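Local coordinates for protein hydrolase, NUDIX family (Clostridium perfringens ATCC 13124, PDB 3F6A) that probably hydrolyses nucleoside diphosphates linked to another moiety, as many NUDIX family enzymes do, though its own substrate is not established, at residues 18-23 and 53-58. Numbering follows the deposited sequence.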
loop_
_atom_site.group_PDB
_atom_site.type_symbol
_atom_site.label_atom_id
_atom_site.label_comp_id
_atom_site.label_asym_id
_atom_site.label_seq_id
_atom_site.Cartn_x
_atom_site.Cartn_y
_atom_site.Cartn_z
ATOM N N LYS A 18 16.846 -11.032 -15.079
ATOM C CA LYS A 18 17.170 -11.510 -13.736
ATOM C C LYS A 18 16.728 -10.530 -12.645
ATOM O O LYS A 18 16.531 -9.344 -12.905
ATOM C CB LYS A 18 18.678 -11.788 -13.621
ATOM C CG LYS A 18 19.207 -12.736 -14.693
ATOM C CD LYS A 18 20.560 -13.321 -14.326
ATOM C CE LYS A 18 21.040 -14.281 -15.413
ATOM N NZ LYS A 18 22.266 -15.035 -15.017
ATOM N N VAL A 19 16.572 -11.036 -11.426
ATOM C CA VAL A 19 16.151 -10.213 -10.297
ATOM C C VAL A 19 17.218 -10.269 -9.207
ATOM O O VAL A 19 17.845 -11.303 -9.001
ATOM C CB VAL A 19 14.791 -10.699 -9.735
ATOM C CG1 VAL A 19 14.893 -12.159 -9.334
ATOM C CG2 VAL A 19 14.373 -9.835 -8.559
ATOM N N LEU A 20 17.402 -9.154 -8.506
ATOM C CA LEU A 20 18.421 -9.030 -7.465
ATOM C C LEU A 20 17.990 -9.275 -6.024
ATOM O O LEU A 20 16.943 -8.808 -5.588
ATOM C CB LEU A 20 19.052 -7.635 -7.546
ATOM C CG LEU A 20 20.001 -7.220 -6.419
ATOM C CD1 LEU A 20 21.281 -8.050 -6.500
ATOM C CD2 LEU A 20 20.314 -5.734 -6.543
ATOM N N LEU A 21 18.826 -10.001 -5.284
ATOM C CA LEU A 21 18.582 -10.285 -3.868
ATOM C C LEU A 21 19.926 -10.159 -3.159
ATOM O O LEU A 21 20.968 -10.237 -3.799
ATOM C CB LEU A 21 18.054 -11.714 -3.675
ATOM C CG LEU A 21 16.733 -12.128 -4.327
ATOM C CD1 LEU A 21 16.527 -13.625 -4.142
ATOM C CD2 LEU A 21 15.574 -11.354 -3.713
ATOM N N HIS A 22 19.913 -9.957 -1.847
ATOM C CA HIS A 22 21.169 -9.885 -1.116
ATOM C C HIS A 22 21.049 -10.641 0.200
ATOM O O HIS A 22 19.957 -10.767 0.749
ATOM C CB HIS A 22 21.614 -8.420 -0.917
ATOM C CG HIS A 22 20.866 -7.664 0.142
ATOM N ND1 HIS A 22 19.608 -8.017 0.579
ATOM C CD2 HIS A 22 21.189 -6.530 0.810
ATOM C CE1 HIS A 22 19.188 -7.135 1.471
ATOM N NE2 HIS A 22 20.128 -6.223 1.628
ATOM N N LEU A 23 22.168 -11.178 0.683
ATOM C CA LEU A 23 22.182 -11.939 1.931
ATOM C C LEU A 23 22.070 -10.980 3.115
ATOM O O LEU A 23 22.980 -10.202 3.389
ATOM C CB LEU A 23 23.479 -12.760 2.042
ATOM C CG LEU A 23 23.418 -14.056 2.864
ATOM C CD1 LEU A 23 24.810 -14.660 2.954
ATOM C CD2 LEU A 23 22.874 -13.784 4.248
ATOM N N GLU A 53 21.733 2.754 -1.512
ATOM C CA GLU A 53 22.580 2.409 -0.379
ATOM C C GLU A 53 22.995 0.936 -0.332
ATOM O O GLU A 53 24.150 0.621 -0.028
ATOM C CB GLU A 53 21.885 2.794 0.935
ATOM C CG GLU A 53 21.541 4.284 1.034
ATOM C CD GLU A 53 20.846 4.659 2.339
ATOM O OE1 GLU A 53 19.929 3.926 2.771
ATOM O OE2 GLU A 53 21.211 5.703 2.932
ATOM N N GLU A 54 22.076 0.035 -0.662
ATOM C CA GLU A 54 22.385 -1.387 -0.594
ATOM C C GLU A 54 23.003 -2.002 -1.846
ATOM O O GLU A 54 23.595 -3.082 -1.773
ATOM C CB GLU A 54 21.133 -2.168 -0.180
ATOM C CG GLU A 54 20.486 -1.587 1.075
ATOM C CD GLU A 54 19.395 -2.467 1.672
ATOM O OE1 GLU A 54 18.664 -3.134 0.909
ATOM O OE2 GLU A 54 19.259 -2.474 2.913
ATOM N N ALA A 55 22.890 -1.324 -2.985
ATOM C CA ALA A 55 23.454 -1.862 -4.216
ATOM C C ALA A 55 24.049 -0.806 -5.142
ATOM O O ALA A 55 24.518 -1.138 -6.225
ATOM C CB ALA A 55 22.396 -2.662 -4.961
ATOM N N GLY A 56 24.031 0.456 -4.718
ATOM C CA GLY A 56 24.574 1.524 -5.547
ATOM C C GLY A 56 23.864 1.597 -6.886
ATOM O O GLY A 56 24.473 1.909 -7.919
ATOM N N LEU A 57 22.563 1.321 -6.870
ATOM C CA LEU A 57 21.771 1.328 -8.095
ATOM C C LEU A 57 20.749 2.444 -8.220
ATOM O O LEU A 57 20.171 2.899 -7.232
ATOM C CB LEU A 57 21.012 0.005 -8.246
ATOM C CG LEU A 57 21.772 -1.317 -8.351
ATOM C CD1 LEU A 57 20.776 -2.468 -8.357
ATOM C CD2 LEU A 57 22.621 -1.327 -9.615
ATOM N N ASN A 58 20.547 2.874 -9.461
ATOM C CA ASN A 58 19.537 3.864 -9.801
ATOM C C ASN A 58 18.436 2.945 -10.322
ATOM O O ASN A 58 18.709 2.072 -11.144
ATOM C CB ASN A 58 20.019 4.773 -10.935
ATOM C CG ASN A 58 20.903 5.897 -10.448
ATOM O OD1 ASN A 58 21.690 6.453 -11.210
ATOM N ND2 ASN A 58 20.769 6.247 -9.176
#
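E54, in the last turn of helix 43-55, crosses the side chain of H22 on strand 18-23 at about a right angle. The carboxylate and imidazole planes are turned 44° from each other, and OE1 of E54 lies 3.5 Å from NE2 of H22, approaching the ring obliquely. Each group has a firmer partner on strand 30-36: OE1 of E54 accepts a hydrogen bond from the backbone N of G34, while ND1 of H22 is bonded to the carbonyl O of L31, which helps to set the ring's rotation. Beyond CG the E54 chain is extended, carrying the buried acid to the sheet. A55 follows with its methyl directed at the strand, CB standing 4.0 Å from CD2 of L20. Residues 35-56 fit the Nudix box, a loop-helix-loop motif; E54 is the last glutamate of its R-E-x-x-E-E part, a position that commonly binds metal in relatives. The contact joins this helix to the central sheet of the NUDIX fold. G56 departs from helical backbone angles with a positive phi (59°), after which the side chain of L57 points toward the strand. There the leucines meet tip to tip, CD1 of L57 being 3.8 Å from CD2 of L20. L20 also packs on L122 and W124 of the neighbouring strand 122-125.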